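Local atomic coordinates of monoacylglycerol lipase (Palaeococcus ferrophilus, PDB entry 6QE2), a protein that hydrolyses monoacylglycerols to glycerol and free fatty acids, probably by a serine-hydrolase mechanism on an alpha/beta-hydrolase scaffold. Residues Gly9-Glu12 against Arg13-Val17; Leu18-Gly21 against Leu22-Ser26; Thr61-Glu64 against Glu65-Ile69; Thr92-Arg95 against Tyr96-Arg100. All coordinates share one frame; numbering follows the deposited sequence.

Contact 1: residues Gly9-Glu12 against Arg13-Val17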
loop_
_atom_site.group_PDB
_atom_site.type_symbol
_atom_site.label_atom_id
_atom_site.label_comp_id
_atom_site.label_asym_id
_atom_site.label_seq_id
_atom_site.Cartn_x
_atom_site.Cartn_y
_atom_site.Cartn_z
ATOM N N GLY A 9 17.303 9.916 4.511
ATOM C CA GLY A 9 17.856 10.652 3.394
ATOM C C GLY A 9 17.601 12.148 3.471
ATOM O O GLY A 9 17.107 12.688 4.464
ATOM N N THR A 10 17.979 12.825 2.388
ATOM C CA THR A 10 17.862 14.266 2.233
ATOM C C THR A 10 16.893 14.574 1.100
ATOM O O THR A 10 17.045 14.020 0.001
ATOM C CB THR A 10 19.236 14.898 1.933
ATOM O OG1 THR A 10 20.165 14.523 2.957
ATOM C CG2 THR A 10 19.129 16.411 1.884
ATOM N N PRO A 11 15.934 15.481 1.294
ATOM C CA PRO A 11 14.865 15.610 0.286
ATOM C C PRO A 11 15.219 16.618 -0.799
ATOM O O PRO A 11 14.475 17.566 -1.077
ATOM C CB PRO A 11 13.650 16.034 1.126
ATOM C CG PRO A 11 14.316 16.920 2.219
ATOM C CD PRO A 11 15.598 16.180 2.543
ATOM N N GLU A 12 16.311 16.335 -1.506
ATOM C CA GLU A 12 16.716 17.219 -2.597
ATOM C C GLU A 12 15.668 17.285 -3.704
ATOM O O GLU A 12 15.389 18.370 -4.225
ATOM C CB GLU A 12 18.101 16.789 -3.095
ATOM C CG GLU A 12 19.176 17.023 -1.935
ATOM C CD GLU A 12 20.528 16.361 -2.200
ATOM O OE1 GLU A 12 20.594 15.446 -3.047
ATOM O OE2 GLU A 12 21.527 16.741 -1.557
ATOM N N ARG A 13 15.012 16.155 -4.015
ATOM C CA ARG A 13 13.940 16.057 -5.009
ATOM C C ARG A 13 12.550 16.040 -4.392
ATOM O O ARG A 13 11.562 15.885 -5.111
ATOM C CB ARG A 13 14.103 14.789 -5.816
ATOM C CG ARG A 13 15.316 14.723 -6.645
ATOM C CD ARG A 13 15.124 13.597 -7.620
ATOM N NE ARG A 13 16.153 13.650 -8.619
ATOM C CZ ARG A 13 16.044 14.277 -9.778
ATOM N NH1 ARG A 13 14.909 14.844 -10.132
ATOM N NH2 ARG A 13 17.086 14.296 -10.602
ATOM N N GLY A 14 12.459 16.244 -3.107
ATOM C CA GLY A 14 11.186 16.174 -2.428
ATOM C C GLY A 14 11.113 14.940 -1.551
ATOM O O GLY A 14 12.097 14.222 -1.344
ATOM N N TRP A 15 9.902 14.678 -1.064
ATOM C CA TRP A 15 9.638 13.603 -0.125
ATOM C C TRP A 15 8.783 12.518 -0.762
ATOM O O TRP A 15 7.923 12.790 -1.602
ATOM C CB TRP A 15 8.915 14.121 1.117
ATOM C CG TRP A 15 9.810 14.860 2.051
ATOM C CD1 TRP A 15 9.970 16.207 2.138
ATOM C CD2 TRP A 15 10.682 14.282 3.025
ATOM N NE1 TRP A 15 10.884 16.512 3.120
ATOM C CE2 TRP A 15 11.337 15.346 3.679
ATOM C CE3 TRP A 15 10.966 12.970 3.416
ATOM C CZ2 TRP A 15 12.262 15.137 4.695
ATOM C CZ3 TRP A 15 11.884 12.764 4.425
ATOM C CH2 TRP A 15 12.527 13.844 5.051
ATOM N N VAL A 16 8.977 11.298 -0.289
ATOM C CA VAL A 16 8.144 10.181 -0.679
ATOM C C VAL A 16 7.672 9.577 0.634
ATOM O O VAL A 16 8.478 9.246 1.481
ATOM C CB VAL A 16 8.878 9.102 -1.480
ATOM C CG1 VAL A 16 7.943 7.940 -1.740
ATOM C CG2 VAL A 16 9.368 9.650 -2.796
ATOM N N VAL A 17 6.363 9.489 0.812
ATOM C CA VAL A 17 5.794 8.899 2.010
ATOM C C VAL A 17 5.500 7.446 1.698
ATOM O O VAL A 17 4.813 7.148 0.744
ATOM C CB VAL A 17 4.503 9.597 2.451
ATOM C CG1 VAL A 17 3.921 8.890 3.656
ATOM C CG2 VAL A 17 4.769 11.052 2.778
#

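Contact 2: residues Leu18-Gly21 against Leu22-Ser26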
loop_
_atom_site.group_PDB
_atom_site.type_symbol
_atom_site.label_atom_id
_atom_site.label_comp_id
_atom_site.label_asym_id
_atom_site.label_seq_id
_atom_site.Cartn_x
_atom_site.Cartn_y
_atom_site.Cartn_z
ATOM N N LEU A 18 6.037 6.557 2.517
ATOM C CA LEU A 18 5.873 5.130 2.330
ATOM C C LEU A 18 4.761 4.571 3.198
ATOM O O LEU A 18 4.767 4.748 4.397
ATOM C CB LEU A 18 7.179 4.417 2.652
ATOM C CG LEU A 18 7.085 2.900 2.734
ATOM C CD1 LEU A 18 7.221 2.312 1.347
ATOM C CD2 LEU A 18 8.148 2.340 3.651
ATOM N N VAL A 19 3.823 3.878 2.571
ATOM C CA VAL A 19 2.670 3.310 3.251
ATOM C C VAL A 19 2.625 1.799 3.023
ATOM O O VAL A 19 2.301 1.345 1.940
ATOM C CB VAL A 19 1.381 3.971 2.743
ATOM C CG1 VAL A 19 0.190 3.527 3.557
ATOM C CG2 VAL A 19 1.516 5.480 2.784
ATOM N N HIS A 20 2.960 1.033 4.068
ATOM C CA HIS A 20 3.023 -0.434 3.972
ATOM C C HIS A 20 1.611 -1.036 4.006
ATOM O O HIS A 20 0.612 -0.339 4.131
ATOM C CB HIS A 20 3.932 -1.032 5.082
ATOM C CG HIS A 20 3.392 -0.933 6.490
ATOM N ND1 HIS A 20 2.318 -1.703 6.924
ATOM C CD2 HIS A 20 3.781 -0.198 7.555
ATOM C CE1 HIS A 20 2.067 -1.431 8.188
ATOM N NE2 HIS A 20 2.945 -0.526 8.602
ATOM N N GLY A 21 1.580 -2.363 3.854
ATOM C CA GLY A 21 0.341 -3.103 3.720
ATOM C C GLY A 21 -0.020 -3.861 4.999
ATOM O O GLY A 21 0.619 -3.736 6.043
ATOM N N LEU A 22 -1.034 -4.728 4.874
ATOM C CA LEU A 22 -1.609 -5.360 6.054
ATOM C C LEU A 22 -0.630 -6.366 6.610
ATOM O O LEU A 22 -0.145 -7.215 5.872
ATOM C CB LEU A 22 -2.901 -6.119 5.629
ATOM C CG LEU A 22 -3.549 -6.973 6.732
ATOM C CD1 LEU A 22 -4.120 -6.116 7.830
ATOM C CD2 LEU A 22 -4.677 -7.756 6.106
ATOM N N GLY A 23 -0.419 -6.357 7.913
ATOM C CA GLY A 23 0.392 -7.378 8.558
ATOM C C GLY A 23 1.890 -7.172 8.456
ATOM O O GLY A 23 2.639 -7.935 9.078
ATOM N N GLU A 24 2.367 -6.256 7.608
ATOM C CA GLU A 24 3.811 -6.030 7.486
ATOM C C GLU A 24 4.179 -4.704 8.137
ATOM O O GLU A 24 3.531 -4.282 9.127
ATOM C CB GLU A 24 4.201 -6.113 6.011
ATOM C CG GLU A 24 3.561 -4.975 5.183
ATOM C CD GLU A 24 4.274 -4.723 3.854
ATOM O OE1 GLU A 24 5.275 -5.406 3.550
ATOM O OE2 GLU A 24 3.762 -3.890 3.089
ATOM N N HIS A 25 5.269 -4.090 7.669
ATOM C CA HIS A 25 5.785 -2.915 8.363
ATOM C C HIS A 25 6.806 -2.279 7.443
ATOM O O HIS A 25 7.215 -2.861 6.444
ATOM C CB HIS A 25 6.441 -3.247 9.735
ATOM C CG HIS A 25 7.560 -4.221 9.619
ATOM N ND1 HIS A 25 8.888 -3.825 9.554
ATOM C CD2 HIS A 25 7.552 -5.567 9.482
ATOM C CE1 HIS A 25 9.644 -4.907 9.420
ATOM N NE2 HIS A 25 8.850 -5.972 9.368
ATOM N N SER A 26 7.232 -1.061 7.801
ATOM C CA SER A 26 8.058 -0.293 6.875
ATOM C C SER A 26 9.486 -0.814 6.785
ATOM O O SER A 26 10.186 -0.488 5.821
ATOM C CB SER A 26 8.061 1.186 7.272
ATOM O OG SER A 26 8.602 1.368 8.574
#

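Contact 3: residues Thr61-Glu64 against Glu65-Ile69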
loop_
_atom_site.group_PDB
_atom_site.type_symbol
_atom_site.label_atom_id
_atom_site.label_comp_id
_atom_site.label_asym_id
_atom_site.label_seq_id
_atom_site.Cartn_x
_atom_site.Cartn_y
_atom_site.Cartn_z
ATOM N N THR A 61 -6.820 -1.271 13.095
ATOM C CA THR A 61 -6.712 0.073 12.555
ATOM C C THR A 61 -7.694 0.236 11.391
ATOM O O THR A 61 -8.624 -0.538 11.240
ATOM C CB THR A 61 -5.270 0.385 12.097
ATOM O OG1 THR A 61 -5.186 1.731 11.622
ATOM C CG2 THR A 61 -4.833 -0.573 11.025
ATOM N N SER A 62 -7.491 1.251 10.567
ATOM C CA SER A 62 -8.380 1.471 9.435
ATOM C C SER A 62 -7.702 2.282 8.356
ATOM O O SER A 62 -6.701 2.918 8.600
ATOM C CB SER A 62 -9.661 2.178 9.869
ATOM O OG SER A 62 -9.417 3.505 10.260
ATOM N N VAL A 63 -8.274 2.269 7.161
ATOM C CA VAL A 63 -7.729 3.041 6.062
ATOM C C VAL A 63 -7.865 4.527 6.374
ATOM O O VAL A 63 -6.987 5.311 6.084
ATOM C CB VAL A 63 -8.446 2.736 4.742
ATOM C CG1 VAL A 63 -8.024 3.731 3.683
ATOM C CG2 VAL A 63 -8.162 1.312 4.301
ATOM N N GLU A 64 -8.990 4.899 6.966
ATOM C CA GLU A 64 -9.246 6.263 7.380
ATOM C C GLU A 64 -8.213 6.729 8.411
ATOM O O GLU A 64 -7.770 7.853 8.376
ATOM C CB GLU A 64 -10.662 6.369 7.933
ATOM C CG GLU A 64 -11.736 6.158 6.882
ATOM C CD GLU A 64 -12.068 4.703 6.618
ATOM O OE1 GLU A 64 -11.510 3.818 7.261
ATOM O OE2 GLU A 64 -12.908 4.445 5.754
ATOM N N GLU A 65 -7.831 5.853 9.331
ATOM C CA GLU A 65 -6.828 6.206 10.314
ATOM C C GLU A 65 -5.491 6.477 9.620
ATOM O O GLU A 65 -4.829 7.454 9.910
ATOM C CB GLU A 65 -6.686 5.109 11.358
ATOM C CG GLU A 65 -5.694 5.434 12.449
ATOM C CD GLU A 65 -5.853 4.556 13.670
ATOM O OE1 GLU A 65 -6.247 3.390 13.522
ATOM O OE2 GLU A 65 -5.570 5.045 14.779
ATOM N N ALA A 66 -5.111 5.609 8.692
ATOM C CA ALA A 66 -3.871 5.787 7.954
ATOM C C ALA A 66 -3.859 7.097 7.168
ATOM O O ALA A 66 -2.851 7.775 7.115
ATOM C CB ALA A 66 -3.619 4.616 7.030
ATOM N N MET A 67 -4.986 7.464 6.570
ATOM C CA MET A 67 -5.056 8.716 5.821
ATOM C C MET A 67 -4.869 9.923 6.738
ATOM O O MET A 67 -4.282 10.901 6.341
ATOM C CB MET A 67 -6.335 8.816 5.008
ATOM C CG MET A 67 -6.428 7.767 3.923
ATOM S SD MET A 67 -7.650 8.165 2.678
ATOM C CE MET A 67 -9.175 7.838 3.543
ATOM N N LYS A 68 -5.363 9.846 7.971
ATOM C CA LYS A 68 -5.162 10.917 8.934
ATOM C C LYS A 68 -3.685 10.989 9.334
ATOM O O LYS A 68 -3.168 12.057 9.586
ATOM C CB LYS A 68 -6.056 10.739 10.156
ATOM C CG LYS A 68 -7.485 11.160 9.894
ATOM C CD LYS A 68 -8.373 10.968 11.105
ATOM C CE LYS A 68 -9.809 11.345 10.781
ATOM N NZ LYS A 68 -10.503 10.281 10.007
ATOM N N ILE A 69 -3.015 9.845 9.392
ATOM C CA ILE A 69 -1.592 9.806 9.688
ATOM C C ILE A 69 -0.852 10.515 8.550
ATOM O O ILE A 69 0.026 11.320 8.783
ATOM C CB ILE A 69 -1.082 8.369 9.864
ATOM C CG1 ILE A 69 -1.583 7.798 11.189
ATOM C CG2 ILE A 69 0.433 8.316 9.820
ATOM C CD1 ILE A 69 -1.487 6.295 11.278
HETATM O O HOH W 1 -9.580 9.984 6.754
#

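Contact 4: residues Thr92-Arg95 against Tyr96-Arg100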
loop_
_atom_site.group_PDB
_atom_site.type_symbol
_atom_site.label_atom_id
_atom_site.label_comp_id
_atom_site.label_asym_id
_atom_site.label_seq_id
_atom_site.Cartn_x
_atom_site.Cartn_y
_atom_site.Cartn_z
ATOM N N THR A 92 -4.737 2.600 0.193
ATOM C CA THR A 92 -4.747 3.787 1.044
ATOM C C THR A 92 -4.244 5.019 0.298
ATOM O O THR A 92 -4.840 6.099 0.395
ATOM C CB THR A 92 -3.906 3.516 2.291
ATOM O OG1 THR A 92 -4.475 2.413 3.018
ATOM C CG2 THR A 92 -3.863 4.741 3.197
ATOM N N VAL A 93 -3.147 4.890 -0.453
ATOM C CA VAL A 93 -2.619 6.075 -1.126
ATOM C C VAL A 93 -3.521 6.489 -2.287
ATOM O O VAL A 93 -3.642 7.681 -2.592
ATOM C CB VAL A 93 -1.158 5.850 -1.569
ATOM C CG1 VAL A 93 -0.284 5.643 -0.350
ATOM C CG2 VAL A 93 -1.031 4.662 -2.521
ATOM N N ILE A 94 -4.199 5.535 -2.926
ATOM C CA ILE A 94 -5.192 5.895 -3.931
ATOM C C ILE A 94 -6.351 6.650 -3.283
ATOM O O ILE A 94 -6.809 7.677 -3.795
ATOM C CB ILE A 94 -5.668 4.635 -4.676
ATOM C CG1 ILE A 94 -4.532 4.108 -5.556
ATOM C CG2 ILE A 94 -6.911 4.939 -5.506
ATOM C CD1 ILE A 94 -4.747 2.704 -6.069
ATOM N N ARG A 95 -6.842 6.158 -2.141
ATOM C CA ARG A 95 -7.916 6.863 -1.449
ATOM C C ARG A 95 -7.465 8.236 -0.974
ATOM O O ARG A 95 -8.258 9.184 -0.975
ATOM C CB ARG A 95 -8.427 6.031 -0.275
ATOM C CG ARG A 95 -9.170 4.767 -0.699
ATOM C CD ARG A 95 -10.551 5.072 -1.307
ATOM N NE ARG A 95 -11.421 5.751 -0.346
ATOM C CZ ARG A 95 -12.120 6.852 -0.609
ATOM N NH1 ARG A 95 -12.077 7.398 -1.819
ATOM N NH2 ARG A 95 -12.879 7.400 0.336
ATOM N N TYR A 96 -6.196 8.368 -0.584
ATOM C CA TYR A 96 -5.687 9.680 -0.210
ATOM C C TYR A 96 -5.663 10.616 -1.412
ATOM O O TYR A 96 -6.060 11.784 -1.306
ATOM C CB TYR A 96 -4.297 9.557 0.405
ATOM C CG TYR A 96 -3.932 10.797 1.190
ATOM C CD1 TYR A 96 -4.257 10.907 2.536
ATOM C CD2 TYR A 96 -3.312 11.879 0.575
ATOM C CE1 TYR A 96 -3.957 12.045 3.260
ATOM C CE2 TYR A 96 -2.998 13.025 1.300
ATOM C CZ TYR A 96 -3.328 13.100 2.637
ATOM O OH TYR A 96 -3.031 14.233 3.364
ATOM N N ALA A 97 -5.212 10.117 -2.568
ATOM C CA ALA A 97 -5.205 10.927 -3.780
ATOM C C ALA A 97 -6.607 11.334 -4.203
ATOM O O ALA A 97 -6.771 12.354 -4.883
ATOM C CB ALA A 97 -4.507 10.169 -4.913
ATOM N N GLU A 98 -7.622 10.573 -3.788
ATOM C CA GLU A 98 -9.004 10.894 -4.113
ATOM C C GLU A 98 -9.607 11.889 -3.129
ATOM O O GLU A 98 -10.371 12.773 -3.530
ATOM C CB GLU A 98 -9.828 9.611 -4.142
ATOM C CG GLU A 98 -9.550 8.800 -5.382
ATOM C CD GLU A 98 -10.136 7.413 -5.351
ATOM O OE1 GLU A 98 -10.650 6.987 -4.299
ATOM O OE2 GLU A 98 -10.078 6.743 -6.399
ATOM N N THR A 99 -9.277 11.767 -1.844
ATOM C CA THR A 99 -9.923 12.568 -0.809
ATOM C C THR A 99 -9.128 13.797 -0.386
ATOM O O THR A 99 -9.712 14.713 0.204
ATOM C CB THR A 99 -10.201 11.703 0.421
ATOM O OG1 THR A 99 -8.972 11.145 0.889
ATOM C CG2 THR A 99 -11.172 10.569 0.070
ATOM N N ARG A 100 -7.820 13.830 -0.644
ATOM C CA ARG A 100 -6.987 15.022 -0.479
ATOM C C ARG A 100 -6.290 15.318 -1.807
ATOM O O ARG A 100 -5.055 15.314 -1.884
ATOM C CB ARG A 100 -5.959 14.830 0.634
ATOM C CG ARG A 100 -6.513 14.793 2.057
ATOM C CD ARG A 100 -7.135 13.432 2.427
ATOM N NE ARG A 100 -7.138 13.213 3.878
ATOM C CZ ARG A 100 -7.913 12.330 4.507
ATOM N NH1 ARG A 100 -8.760 11.569 3.820
ATOM N NH2 ARG A 100 -7.841 12.204 5.830
#

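Contact 1: residues Gly9-Glu12 against Arg13-Val17
P11 and W15 stand side by side and point the same way, the proline ring laid against one face of the indole. The closest approach is made by P11 CB, which sits 3.4 Å from W15 NE1 and, offset toward the rim, over the five-membered ring. Its distance to the centroid of that ring is 3.6 Å, only 18° off the ring normal, so the pair is a CH-pi contact. P11 CG lies just past the rim by W15 NE1 and CE2, 3.7 Å from W15 CE2, and broadens the touch. On the indole side, W15 has CG beside its own backbone N (chi1 -76°), with chi2 of 97° turning the ring face to the proline.

The two side chains come to lie alongside because the chain turns tightly between them. P11 is the centre of an inverse gamma turn, closed by a weak bond from E12 N to T10 O, and G14 N then donates to P11 O over 3.2 Å from above the carbonyl plane. This loop links strand 5-8 to strand 15-19 of the central sheet, in which 42-46 lies between them. G14 adopts backbone angles at which any CB would be jammed against the preceding carbonyl oxygen.

A serine in place of W15 would probably leave P11 CB and CG without their flat partner and open a gap beside L77 of helix 63-77. Nearby, R13 NE makes a weak hydrogen bond to A39 O.

Contact 2: residues Leu18-Gly21 against Leu22-Ser26
Past L18 and V19 the chain doubles back through a type II beta turn from G21 to E24, closed by a weak 3.4 Å bond from E24 N to G21 O, which brings H25 and S26 back beside H20 and L18. The carbonyl oxygen of the turn has a second and shorter partner: H20 ND1 reaches G21 O at 2.8 Å, almost in the plane of the imidazole. With chi1 at 69°, H20 tucks its ring inside the bend, and the returning backbone passes over one face of it, H25 CA standing 3.6 Å from the ring centroid in a CH-pi contact. E24 O also lies over that face, 3.3 Å from H20 CE1.

The carboxylate of E24 comes from across the turn. Its OE2 accepts a hydrogen bond from G21 N at 2.8 Å through the anti lone pair and is shared with Y29 OH, while OE1 forms a salt bridge with R28. A CB on G21 would clash with L22 N and crowd that carboxylate. Farther back, L18 CD2 packs on S26 CB at 3.8 Å, and S26 OG bonds to D47.

In alpha/beta hydrolases the His-Gly loop after this strand commonly builds the oxyanion hole, and it probably does so here. The loop leaves strand 15-19, flanked by strands 42-46 and 82-86, and leads to helix 30-38, with L22 touching L88 of helix 88-99.

Contact 3: residues Thr61-Glu64 against Glu65-Ile69
T61 and E65 meet through a short hydrogen bond, in which T61 OG1 donates to E65 OE1 over 2.7 Å. The hydroxyl comes from above the carboxylate plane, 39° out of it, and the two side chains run at a slant to each other. An extended glutamate chain, with CG anti to the backbone N (chi1 -178°), carries the carboxylate back past the start of the helix to that hydroxyl. A negative E65 carboxylate this close to a helix start would be expected to interact favourably with the helix dipole. The backbone N of the same glutamate is gripped separately: E65 N donates to S62 OG at 3.0 Å. An alanine at E65 would probably leave the T61 hydroxyl without its acceptor and free it to turn, although the bond to S62 OG, made by the backbone, could persist.

Behind this end the helical bonds begin, with A66 N to S62 O, M67 N to V63 O and K68 N to E64 O. M67 CG lies 3.3 Å from V63 O, while its CE reaches V63 CG1 loosely at 4.3 Å. Toward solvent, a water donates to E64 O and weakly accepts from K68 NZ, whose chain curls back at its last torsion.

Helix 171-186 fixes the second shell. S176 OG bonds both V63 N and E64 OE1, and N180 ND2 binds E64 OE2, so the E64 side chain bends toward that helix.

S62 is the N-cap of helix 63-77 in the alpha/beta-hydrolase fold, and the T61-E65 bond lies beside this serine cap.

Contact 4: residues Thr92-Arg95 against Tyr96-Arg100
R95 meets both E98 and T99, one turn further along the helix. Bent at chi2 and chi3 (-72° and -61°), its chain folds back so that NH1 forms a salt bridge to E98 OE1 at 2.9 Å. The oxygen lies at the guanidinium edge, in its plane, yet the carboxylate is turned 56° from that plane. NH1 has a second acid partner in E187, and NE bonds N180. I94 runs alongside E98, its CG2 3.8 Å from E98 OE2, and all three side chains are buried.

The partly exposed end, at T99 and R100, is held mainly by hydrogen bonds. T99 OG1 and T99 N both donate to R95 O, at 2.8 and 2.9 Å, from opposite faces of its plane, so the carbonyl is satisfied twice as the helix ends. R100, the first residue to leave helical angles, then gives NH1 to T99 OG1 at 3.0 Å, and its CD rests over one face of the Y96 ring. D71 takes both Y96 OH and R100 NH2, the latter as a salt bridge.

Helix 88-99 crosses from strand 82-86 to strand 106-110 in a beta-alpha-beta unit. V93, I94 and A97 press on strand 106-110, while helices 63-77 and 171-186 pack along R95.

Overall arrangement
Contacts 1 and 2 lie in series on strand 15-19, their centres about 19 Å apart, one on the surface and the other buried near the middle of the chain. Contact 2 meets contact 4 where V19 CG2 packs on V93 CG1 at 3.6 Å. Contacts 3 and 4 join two neighbouring helices, M67 O lying 3.3 Å from Y96 CE1, with centres about 11 Å apart. The probable active site lies by the loop that follows strand 15-19: V93 touches the putative nucleophile elbow around S87, which G21 approaches without touching. Bound lauryl dimethylamine-N-oxide lies about 4 Å from the L22 side chain, about 8 Å from the T92 side chain and about 9 Å from that of V63.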